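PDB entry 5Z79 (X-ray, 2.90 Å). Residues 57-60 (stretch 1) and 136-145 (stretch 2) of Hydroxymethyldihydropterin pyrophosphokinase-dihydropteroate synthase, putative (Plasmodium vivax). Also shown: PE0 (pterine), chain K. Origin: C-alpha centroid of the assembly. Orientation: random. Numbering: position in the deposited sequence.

Stretch 1 57-60: EYIV
Stretch 2, residues 136-145: IIKRNDEIMK

Residues 57-60 form an irregular segment, with no regular helix or strand, that passes one side of a helix, of which residues 136-145 are an internal part. Phi/psi values are -116/105 at Glu57, -102/-43 at Tyr58 and -108/124 at Ile59; phi of Val60 is -121. The helix is regular, with i to i-4 hydrogen bonds from Asn140 N to Ile136 O (3.1 Å) through Lys145 N to Asp141 O (2.6 Å). The segment runs against the helix number order: Tyr58 meets Met144, Ile59 lies by Asp141, and Val60 reaches Ile137. The CA atoms of Ile59 and Asp141 are 5.3 Å apart, those of Tyr58 and Met144 6.5 Å. The contact buries 303 Å².

One hydrogen bond crosses the contact. Val60 N donates to Asp141 OD1 at 2.9 Å, with an N-H...O angle of 157°. Asp141 has chi1 -81° (m) and chi2 -9°. Its CA-to-CB bond points sideways, but the carboxylate comes nearer the segment. The same OD1 lies 3.3 Å from Ile59 CA. The Ile59 side chain is modelled only to CB.

Apolar contacts flank this bond. Tyr58 CB packs on Met144 CG at 3.5 Å. Tyr58 has chi1 -57° (m) and chi2 -45°; Met144 is t, p, t (-154°, 88°, -166°). This places Met144 CE over one ring face, 3.7 Å from the centroid of the Tyr58 ring and 11° off the normal, a CH-pi contact. Met144 SD is oblique, 4.5 Å from that centroid and 32° off the normal. Val60 (chi1 t) sets CB 3.9 Å from CG2 of Ile137 (m, t).

Within the helix, Lys138 NZ forms a salt bridge with Glu142 OE2 at 3.6 Å, and Arg139 NH2 donates to Asn140 OD1 at 3.1 Å.

Glu57 does not touch the helix. Its N makes a weak hydrogen bond to pterine N1, 3.5 Å, and Glu57 O lies 3.0 Å from pterine N3.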

ATOM      1  N   GLU A  57      10.673   2.460  33.832  1.00 38.73           N
ATOM      2  CA  GLU A  57      10.274   3.626  34.614  1.00 39.59           C
ATOM      3  C   GLU A  57      10.927   3.503  35.976  1.00 40.15           C
ATOM      4  O   GLU A  57      10.539   2.691  36.809  1.00 39.35           O
ATOM      5  CB  GLU A  57       8.747   3.731  34.756  1.00 38.74           C
ATOM      6  CG  GLU A  57       8.044   4.310  33.521  1.00 38.68           C
ATOM      7  CD  GLU A  57       6.531   4.026  33.494  1.00 37.61           C
ATOM      8  OE1 GLU A  57       6.104   2.821  33.644  1.00 36.36           O
ATOM      9  OE2 GLU A  57       5.780   5.045  33.315  1.00 38.18           O
ATOM     10  N   TYR A  58      11.960   4.304  36.154  1.00 41.66           N
ATOM     11  CA  TYR A  58      12.691   4.359  37.382  1.00 42.50           C
ATOM     12  C   TYR A  58      12.283   5.596  38.189  1.00 43.56           C
ATOM     13  O   TYR A  58      12.120   5.508  39.418  1.00 43.66           O
ATOM     14  CB  TYR A  58      14.178   4.437  37.034  1.00 43.70           C
ATOM     15  CG  TYR A  58      14.672   3.301  36.167  1.00 42.94           C
ATOM     16  CD1 TYR A  58      14.307   1.965  36.453  1.00 41.53           C
ATOM     17  CD2 TYR A  58      15.532   3.544  35.084  1.00 43.76           C
ATOM     18  CE1 TYR A  58      14.767   0.909  35.665  1.00 40.96           C
ATOM     19  CE2 TYR A  58      16.016   2.498  34.286  1.00 43.21           C
ATOM     20  CZ  TYR A  58      15.635   1.180  34.567  1.00 41.81           C
ATOM     21  OH  TYR A  58      16.102   0.133  33.759  1.00 41.36           O
ATOM     22  N   ILE A  59      12.140   6.738  37.487  1.00 44.46           N
ATOM     23  CA  ILE A  59      11.865   8.066  38.101  1.00 45.83           C
ATOM     24  C   ILE A  59      10.414   8.612  37.869  1.00 45.39           C
ATOM     25  O   ILE A  59       9.945   8.751  36.726  1.00 44.99           O
ATOM     26  CB  ILE A  59      12.972   9.115  37.699  1.00 47.77           C
ATOM     27  N   VAL A  60       9.743   8.908  38.995  1.00 45.58           N
ATOM     28  CA  VAL A  60       8.428   9.551  39.066  1.00 45.58           C
ATOM     29  C   VAL A  60       8.554  10.860  39.889  1.00 47.47           C
ATOM     30  O   VAL A  60       8.163  11.972  39.481  1.00 48.55           O
ATOM     31  CB  VAL A  60       7.440   8.613  39.805  1.00 44.18           C
ATOM     32  CG1 VAL A  60       6.042   9.237  39.827  1.00 44.26           C
ATOM     33  CG2 VAL A  60       7.445   7.199  39.208  1.00 42.46           C
ATOM     34  N   ILE A 136       7.928   7.189  49.974  1.00 47.23           N
ATOM     35  CA  ILE A 136       8.574   6.009  49.389  1.00 45.99           C
ATOM     36  C   ILE A 136       9.000   6.282  47.958  1.00 45.74           C
ATOM     37  O   ILE A 136      10.043   5.792  47.532  1.00 45.61           O
ATOM     38  CB  ILE A 136       7.651   4.743  49.398  1.00 44.33           C
ATOM     39  CG1 ILE A 136       7.402   4.237  50.829  1.00 44.56           C
ATOM     40  CG2 ILE A 136       8.218   3.597  48.549  1.00 43.09           C
ATOM     41  CD1 ILE A 136       8.617   3.681  51.559  1.00 45.04           C
ATOM     42  N   ILE A 137       8.186   7.038  47.224  1.00 45.75           N
ATOM     43  CA  ILE A 137       8.503   7.358  45.838  1.00 45.60           C
ATOM     44  C   ILE A 137       9.645   8.351  45.772  1.00 47.28           C
ATOM     45  O   ILE A 137      10.562   8.154  44.988  1.00 47.27           O
ATOM     46  CB  ILE A 137       7.311   7.934  45.053  1.00 45.30           C
ATOM     47  CG1 ILE A 137       6.214   6.881  44.892  1.00 43.63           C
ATOM     48  CG2 ILE A 137       7.781   8.413  43.679  1.00 45.49           C
ATOM     49  CD1 ILE A 137       4.898   7.460  44.436  1.00 43.54           C
ATOM     50  N   LYS A 138       9.568   9.409  46.586  1.00 48.82           N
ATOM     51  CA  LYS A 138      10.606  10.457  46.667  1.00 50.72           C
ATOM     52  C   LYS A 138      11.953   9.828  46.959  1.00 50.96           C
ATOM     53  O   LYS A 138      12.976  10.208  46.377  1.00 51.87           O
ATOM     54  CB  LYS A 138      10.279  11.462  47.777  1.00 52.29           C
ATOM     55  CG  LYS A 138      11.137  12.719  47.793  1.00 54.46           C
ATOM     56  CD  LYS A 138      11.324  13.265  49.207  1.00 56.02           C
ATOM     57  CE  LYS A 138      11.398  14.791  49.283  1.00 58.23           C
ATOM     58  NZ  LYS A 138      12.687  15.376  48.814  1.00 59.70           N
ATOM     59  N   ARG A 139      11.932   8.836  47.847  1.00 50.20           N
ATOM     60  CA  ARG A 139      13.147   8.180  48.300  1.00 50.52           C
ATOM     61  C   ARG A 139      13.689   7.233  47.240  1.00 49.40           C
ATOM     62  O   ARG A 139      14.892   7.083  47.106  1.00 50.12           O
ATOM     63  CB  ARG A 139      12.865   7.444  49.599  1.00 50.16           C
ATOM     64  CG  ARG A 139      14.087   6.906  50.337  1.00 50.87           C
ATOM     65  CD  ARG A 139      13.733   5.593  51.049  1.00 49.65           C
ATOM     66  NE  ARG A 139      13.024   4.618  50.184  1.00 47.73           N
ATOM     67  CZ  ARG A 139      12.508   3.463  50.610  1.00 46.55           C
ATOM     68  NH1 ARG A 139      12.606   3.085  51.890  1.00 47.01           N
ATOM     69  NH2 ARG A 139      11.886   2.678  49.742  1.00 44.99           N
ATOM     70  N   ASN A 140      12.801   6.618  46.471  1.00 47.75           N
ATOM     71  CA  ASN A 140      13.223   5.771  45.358  1.00 46.73           C
ATOM     72  C   ASN A 140      13.832   6.595  44.259  1.00 47.60           C
ATOM     73  O   ASN A 140      14.860   6.223  43.725  1.00 47.85           O
ATOM     74  CB  ASN A 140      12.074   4.895  44.849  1.00 44.84           C
ATOM     75  CG  ASN A 140      11.874   3.638  45.706  1.00 43.89           C
ATOM     76  OD1 ASN A 140      12.388   3.537  46.818  1.00 44.64           O
ATOM     77  ND2 ASN A 140      11.137   2.682  45.185  1.00 42.36           N
ATOM     78  N   ASP A 141      13.235   7.743  43.964  1.00 48.26           N
ATOM     79  CA  ASP A 141      13.802   8.674  42.971  1.00 49.38           C
ATOM     80  C   ASP A 141      15.254   9.031  43.304  1.00 51.10           C
ATOM     81  O   ASP A 141      16.135   8.876  42.464  1.00 51.42           O
ATOM     82  CB  ASP A 141      12.942   9.946  42.843  1.00 50.16           C
ATOM     83  CG  ASP A 141      11.710   9.752  41.947  1.00 48.74           C
ATOM     84  OD1 ASP A 141      11.579   8.711  41.280  1.00 47.22           O
ATOM     85  OD2 ASP A 141      10.853  10.657  41.909  1.00 49.24           O
ATOM     86  N   GLU A 142      15.478   9.493  44.540  1.00 52.27           N
ATOM     87  CA  GLU A 142      16.816   9.757  45.078  1.00 53.98           C
ATOM     88  C   GLU A 142      17.779   8.595  44.845  1.00 53.46           C
ATOM     89  O   GLU A 142      18.898   8.787  44.390  1.00 54.63           O
ATOM     90  CB  GLU A 142      16.727  10.059  46.577  1.00 54.86           C
ATOM     91  CG  GLU A 142      16.275  11.479  46.882  1.00 56.34           C
ATOM     92  CD  GLU A 142      15.683  11.646  48.288  1.00 56.66           C
ATOM     93  OE1 GLU A 142      16.013  10.850  49.204  1.00 56.37           O
ATOM     94  OE2 GLU A 142      14.881  12.594  48.482  1.00 57.32           O
ATOM     95  N   ILE A 143      17.343   7.393  45.179  1.00 51.83           N
ATOM     96  CA  ILE A 143      18.139   6.207  44.932  1.00 51.26           C
ATOM     97  C   ILE A 143      18.491   6.186  43.470  1.00 51.09           C
ATOM     98  O   ILE A 143      19.669   6.149  43.115  1.00 52.17           O
ATOM     99  CB  ILE A 143      17.376   4.894  45.269  1.00 49.35           C
ATOM    100  CG1 ILE A 143      17.292   4.697  46.788  1.00 49.69           C
ATOM    101  CG2 ILE A 143      18.031   3.668  44.630  1.00 48.60           C
ATOM    102  CD1 ILE A 143      16.000   4.055  47.252  1.00 48.12           C
ATOM    103  N   MET A 144      17.475   6.204  42.615  1.00 49.83           N
ATOM    104  CA  MET A 144      17.750   6.007  41.193  1.00 49.48           C
ATOM    105  C   MET A 144      18.450   7.200  40.536  1.00 51.26           C
ATOM    106  O   MET A 144      19.216   6.993  39.620  1.00 51.63           O
ATOM    107  CB  MET A 144      16.510   5.589  40.393  1.00 47.65           C
ATOM    108  CG  MET A 144      16.887   4.786  39.146  1.00 46.92           C
ATOM    109  SD  MET A 144      17.029   2.974  39.405  1.00 45.46           S
ATOM    110  CE  MET A 144      17.897   2.513  37.866  1.00 45.60           C
ATOM    111  N   LYS A 145      18.197   8.425  41.002  1.00 52.47           N
ATOM    112  CA  LYS A 145      18.967   9.600  40.551  1.00 54.52           C
ATOM    113  C   LYS A 145      20.434   9.342  40.759  1.00 55.87           C
ATOM    114  O   LYS A 145      21.236   9.704  39.915  1.00 57.02           O
ATOM    115  CB  LYS A 145      18.630  10.879  41.338  1.00 55.93           C
ATOM    116  CG  LYS A 145      17.503  11.757  40.800  1.00 55.76           C
ATOM    117  CD  LYS A 145      17.409  13.067  41.600  1.00 57.62           C
ATOM    118  CE  LYS A 145      16.865  12.906  43.035  1.00 57.31           C
ATOM    119  NZ  LYS A 145      17.549  13.747  44.092  1.00 59.47           N
TER
HETATM  120  C1  PE0 K1105       9.272  -2.347  36.405  0.75 41.98           C
HETATM  121  C4  PE0 K1105       8.630  -3.051  35.306  0.75 44.48           C
HETATM  122  O4  PE0 K1105       8.461  -4.275  35.314  0.75 45.26           O
HETATM  123  N2  PE0 K1105       8.272  -2.326  34.259  0.75 45.57           N
HETATM  124  C3  PE0 K1105       8.463  -1.010  34.189  0.75 44.24           C
HETATM  125  N6  PE0 K1105       8.039  -0.380  33.088  0.75 40.09           N
HETATM  126  N1  PE0 K1105       9.029  -0.315  35.178  0.75 36.68           N
HETATM  127  C2  PE0 K1105       9.453  -0.931  36.264  0.75 39.63           C
HETATM  128  N3  PE0 K1105      10.033  -0.273  37.239  0.75 50.89           N
HETATM  129  C6  PE0 K1105      10.451  -0.892  38.336  0.75 51.37           C
HETATM  130  C5  PE0 K1105      10.295  -2.243  38.469  0.75 42.63           C
HETATM  131  N4  PE0 K1105       9.716  -2.937  37.501  0.75 47.47           N